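Protein Kif13b (Mus musculus, PDB 5B64) is a kinesin-3 family motor protein that probably binds the guanylate kinase-like domain of discs-large scaffold proteins through this stalk segment. Local coordinates at residues Trp79-Glu82 / Lys83-Arg87; Leu88-Met91 / Arg92-Tyr95. All coordinates share one frame; numbering follows the deposited sequence.

Contact 1: residues Trp79-Glu82 / Lys83-Arg87; sequences WSLE and KLENR
Lys83 reaches back across one face of the indole of Trp79 at a strand-to-helix junction, where Ser80 is the N-cap of helix 81-100. The lysine's CE stands 3.4 Å from the centroid of the Trp79 five-membered ring, almost on the ring normal, in a CH-pi contact; its NZ lies over the same face, 4.0 Å from that centroid, in a cation-pi interaction. Lys83 gets there with CG opposite the backbone N (chi1 167°) and a fully extended chain. At the indole's edge Leu84 CA lies 3.8 Å from Trp79 CE3, and Leu84 CD1 packs on Trp79 CZ3. Arg87 CB and CG meet the same corner of the six-membered ring, and its NH2 comes within 3.6 Å of Trp79 CZ2, with ring and guanidinium planes 78° apart. Replacing Trp79 by an alanine would probably take the aromatic face from beneath Lys83 CE and NZ and open a gap beside Leu84. Farther out, Asp120 forms salt bridges with both Lys83 and Arg87, Trp79 NE1 binds Gln77, and the chain of another protein pairs an acidic side chain with Arg87 NE. The turn beneath is set by the backbone, Leu84 N donating to Ser80 O at 3.0 Å, and by the cap itself: Ser80 OG accepts from Lys83 N at 2.9 Å with an N-H...O angle of 147°.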
loop_
_atom_site.group_PDB
_atom_site.type_symbol
_atom_site.label_atom_id
_atom_site.label_comp_id
_atom_site.label_asym_id
_atom_site.label_seq_id
_atom_site.Cartn_x
_atom_site.Cartn_y
_atom_site.Cartn_z
ATOM N N TRP B 79 4.459 -20.675 5.921
ATOM C CA TRP B 79 5.821 -20.562 5.398
ATOM C C TRP B 79 6.781 -21.477 6.153
ATOM O O TRP B 79 6.626 -21.734 7.350
ATOM C CB TRP B 79 6.377 -19.169 5.597
ATOM C CG TRP B 79 5.681 -18.073 4.931
ATOM C CD1 TRP B 79 4.572 -18.145 4.154
ATOM C CD2 TRP B 79 6.050 -16.695 4.993
ATOM N NE1 TRP B 79 4.228 -16.892 3.713
ATOM C CE2 TRP B 79 5.113 -15.983 4.221
ATOM C CE3 TRP B 79 7.081 -15.994 5.632
ATOM C CZ2 TRP B 79 5.182 -14.596 4.061
ATOM C CZ3 TRP B 79 7.149 -14.620 5.467
ATOM C CH2 TRP B 79 6.209 -13.936 4.683
ATOM N N SER B 80 7.815 -21.923 5.463
ATOM C CA SER B 80 8.895 -22.623 6.126
ATOM C C SER B 80 9.699 -21.610 6.931
ATOM O O SER B 80 9.677 -20.407 6.638
ATOM C CB SER B 80 9.811 -23.278 5.096
ATOM O OG SER B 80 10.609 -22.301 4.434
ATOM N N LEU B 81 10.406 -22.099 7.946
ATOM C CA LEU B 81 11.297 -21.260 8.728
ATOM C C LEU B 81 12.318 -20.572 7.812
ATOM O O LEU B 81 12.546 -19.362 7.920
ATOM C CB LEU B 81 11.997 -22.077 9.818
ATOM C CG LEU B 81 12.904 -21.239 10.723
ATOM C CD1 LEU B 81 12.094 -20.110 11.418
ATOM C CD2 LEU B 81 13.671 -22.077 11.730
ATOM N N GLU B 82 12.911 -21.347 6.906
ATOM C CA GLU B 82 13.894 -20.833 5.950
ATOM C C GLU B 82 13.293 -19.679 5.166
ATOM O O GLU B 82 13.955 -18.683 4.909
ATOM C CB GLU B 82 14.348 -21.932 4.984
ATOM C CG GLU B 82 15.286 -21.451 3.881
ATOM C CD GLU B 82 15.649 -22.541 2.857
ATOM O OE1 GLU B 82 16.747 -22.452 2.254
ATOM O OE2 GLU B 82 14.837 -23.473 2.641
ATOM N N LYS B 83 12.027 -19.816 4.796
ATOM C CA LYS B 83 11.374 -18.777 4.029
ATOM C C LYS B 83 11.178 -17.485 4.843
ATOM O O LYS B 83 11.409 -16.383 4.320
ATOM C CB LYS B 83 10.061 -19.271 3.412
ATOM C CG LYS B 83 9.220 -18.127 2.873
ATOM C CD LYS B 83 8.098 -18.588 1.991
ATOM C CE LYS B 83 7.186 -17.426 1.659
ATOM N NZ LYS B 83 6.233 -17.806 0.599
ATOM N N LEU B 84 10.761 -17.609 6.105
ATOM C CA LEU B 84 10.647 -16.438 6.975
ATOM C C LEU B 84 12.026 -15.775 7.142
ATOM O O LEU B 84 12.182 -14.548 7.046
ATOM C CB LEU B 84 10.071 -16.831 8.333
ATOM C CG LEU B 84 9.959 -15.750 9.415
ATOM C CD1 LEU B 84 9.055 -14.614 8.989
ATOM C CD2 LEU B 84 9.452 -16.331 10.751
ATOM N N GLU B 85 13.034 -16.610 7.344
ATOM C CA GLU B 85 14.371 -16.126 7.562
ATOM C C GLU B 85 14.855 -15.299 6.364
ATOM O O GLU B 85 15.446 -14.219 6.547
ATOM C CB GLU B 85 15.288 -17.306 7.849
ATOM C CG GLU B 85 16.585 -16.928 8.501
ATOM C CD GLU B 85 17.199 -18.087 9.241
ATOM O OE1 GLU B 85 18.404 -18.008 9.583
ATOM O OE2 GLU B 85 16.466 -19.075 9.479
ATOM N N ASN B 86 14.595 -15.799 5.151
ATOM C CA ASN B 86 14.861 -15.055 3.915
ATOM C C ASN B 86 14.006 -13.792 3.723
ATOM O O ASN B 86 14.533 -12.725 3.364
ATOM C CB ASN B 86 14.711 -15.945 2.693
ATOM C CG ASN B 86 15.824 -16.952 2.579
ATOM O OD1 ASN B 86 16.989 -16.650 2.868
ATOM N ND2 ASN B 86 15.477 -18.169 2.162
ATOM N N ARG B 87 12.697 -13.908 3.946
ATOM C CA ARG B 87 11.830 -12.745 3.819
ATOM C C ARG B 87 12.243 -11.644 4.768
ATOM O O ARG B 87 12.109 -10.471 4.431
ATOM C CB ARG B 87 10.367 -13.091 4.071
ATOM C CG ARG B 87 9.664 -13.598 2.855
ATOM C CD ARG B 87 9.693 -12.621 1.671
ATOM N NE ARG B 87 9.209 -13.327 0.498
ATOM C CZ ARG B 87 7.942 -13.678 0.307
ATOM N NH1 ARG B 87 7.602 -14.364 -0.780
ATOM N NH2 ARG B 87 7.008 -13.339 1.193
#

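Contact 2: residues Leu88-Met91 / Arg92-Tyr95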
loop_
_atom_site.group_PDB
_atom_site.type_symbol
_atom_site.label_atom_id
_atom_site.label_comp_id
_atom_site.label_asym_id
_atom_site.label_seq_id
_atom_site.Cartn_x
_atom_site.Cartn_y
_atom_site.Cartn_z
ATOM N N LEU B 88 12.725 -12.019 5.958
ATOM C CA LEU B 88 13.267 -11.038 6.908
ATOM C C LEU B 88 14.375 -10.153 6.298
ATOM O O LEU B 88 14.484 -8.975 6.621
ATOM C CB LEU B 88 13.751 -11.712 8.198
ATOM C CG LEU B 88 12.580 -11.956 9.151
ATOM C CD1 LEU B 88 12.977 -12.884 10.312
ATOM C CD2 LEU B 88 12.014 -10.630 9.656
ATOM N N LEU B 89 15.189 -10.725 5.419
ATOM C CA LEU B 89 16.190 -9.946 4.730
ATOM C C LEU B 89 15.498 -8.761 4.045
ATOM O O LEU B 89 15.964 -7.620 4.118
ATOM C CB LEU B 89 16.918 -10.821 3.712
ATOM C CG LEU B 89 18.211 -11.526 4.130
ATOM C CD1 LEU B 89 18.220 -11.835 5.608
ATOM C CD2 LEU B 89 18.442 -12.811 3.297
ATOM N N ASP B 90 14.363 -9.046 3.419
ATOM C CA ASP B 90 13.608 -8.056 2.666
ATOM C C ASP B 90 12.839 -7.071 3.551
ATOM O O ASP B 90 12.803 -5.878 3.258
ATOM C CB ASP B 90 12.653 -8.751 1.689
ATOM C CG ASP B 90 13.387 -9.542 0.617
ATOM O OD1 ASP B 90 14.457 -9.078 0.146
ATOM O OD2 ASP B 90 12.892 -10.633 0.243
ATOM N N MET B 91 12.216 -7.580 4.613
ATOM C CA MET B 91 11.463 -6.766 5.565
ATOM C C MET B 91 12.366 -5.727 6.249
ATOM O O MET B 91 12.036 -4.539 6.306
ATOM C CB MET B 91 10.817 -7.670 6.623
ATOM C CG MET B 91 9.952 -8.811 6.082
ATOM S SD MET B 91 9.138 -9.682 7.445
ATOM C CE MET B 91 8.547 -11.179 6.675
ATOM N N ARG B 92 13.503 -6.188 6.765
ATOM C CA ARG B 92 14.547 -5.302 7.292
ATOM C C ARG B 92 14.974 -4.213 6.307
ATOM O O ARG B 92 15.044 -3.045 6.680
ATOM C CB ARG B 92 15.767 -6.107 7.731
ATOM C CG ARG B 92 15.477 -7.047 8.882
ATOM C CD ARG B 92 16.691 -7.883 9.236
ATOM N NE ARG B 92 16.362 -8.904 10.226
ATOM C CZ ARG B 92 16.651 -10.193 10.108
ATOM N NH1 ARG B 92 17.304 -10.645 9.042
ATOM N NH2 ARG B 92 16.298 -11.031 11.073
ATOM N N ASP B 93 15.249 -4.603 5.063
ATOM C CA ASP B 93 15.542 -3.660 3.975
ATOM C C ASP B 93 14.458 -2.628 3.796
ATOM O O ASP B 93 14.751 -1.430 3.768
ATOM C CB ASP B 93 15.712 -4.380 2.643
ATOM C CG ASP B 93 17.038 -5.108 2.536
ATOM O OD1 ASP B 93 17.884 -4.940 3.447
ATOM O OD2 ASP B 93 17.234 -5.848 1.538
ATOM N N LEU B 94 13.212 -3.095 3.668
ATOM C CA LEU B 94 12.077 -2.205 3.407
ATOM C C LEU B 94 11.886 -1.244 4.580
ATOM O O LEU B 94 11.629 -0.049 4.405
ATOM C CB LEU B 94 10.801 -3.007 3.187
ATOM C CG LEU B 94 9.609 -2.224 2.627
ATOM C CD1 LEU B 94 9.931 -1.635 1.251
ATOM C CD2 LEU B 94 8.340 -3.096 2.561
ATOM N N TYR B 95 12.053 -1.785 5.777
ATOM C CA TYR B 95 11.957 -1.003 6.991
ATOM C C TYR B 95 12.994 0.123 7.049
ATOM O O TYR B 95 12.662 1.273 7.340
ATOM C CB TYR B 95 12.120 -1.922 8.197
ATOM C CG TYR B 95 11.954 -1.207 9.497
ATOM C CD1 TYR B 95 10.687 -0.920 9.997
ATOM C CD2 TYR B 95 13.065 -0.806 10.236
ATOM C CE1 TYR B 95 10.529 -0.263 11.218
ATOM C CE2 TYR B 95 12.916 -0.134 11.448
ATOM C CZ TYR B 95 11.645 0.133 11.932
ATOM O OH TYR B 95 11.497 0.794 13.136
#
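Arg92 N donates to Leu88 O at 3.0 Å, the first of four successive i to i+4 hydrogen bonds that make this part of helix 81-100 regularly alpha-helical. Tyr95 N closes the series on Met91 O at 2.8 Å. Beyond the backbone, the guanidinium of Arg92 folds back over the preceding turn. With CG opposite its own carbonyl carbon (chi1 -64°) and the chain straight from CG to NE, the group comes to rest with one face on Leu88 CB, 3.8 Å from Arg92 CZ, while Leu89 CD1 approaches NH1 near the guanidinium plane at 3.7 Å. A salt bridge from Arg92 NE to Glu27 of helix 9-34 probably helps fix the group's rotation over the leucine. On another side of the helix Asp90 OD1 and Asp93 OD2 are 4.5 Å apart, and these like charges probably repel mildly. Outside these turns, Leu88 packs on Leu24, Met91 on Ala28 and Tyr95 on Tyr30 and Glu34, all on helix 9-34, which runs beside this helix; Met91 also touches Phe118, and Leu94 fits against Leu35, Ala115 and Pro117 in the loops.

Both contacts belong to helix 81-100 and follow one another along it, their centres 12 Å apart. Contact 1 lies nearer the middle of the chain, about 5 Å from its centre against about 11 Å for contact 2, and it alone includes part of the three-stranded sheet. Each mixes buried apolar residues with solvent-facing ones. An aromatic ring dominates contact 1, with a lysine over its face and an arginine only weakly engaged, whereas contact 2 is a mid-helix stretch with one buried side (Leu88, Met91, Leu94) and one more open side. They meet where Met91 CE packs 3.9 Å from Trp79 CZ3, also nearing Leu84. Helix 9-34 borders both, and each places a residue against the other protein's chain.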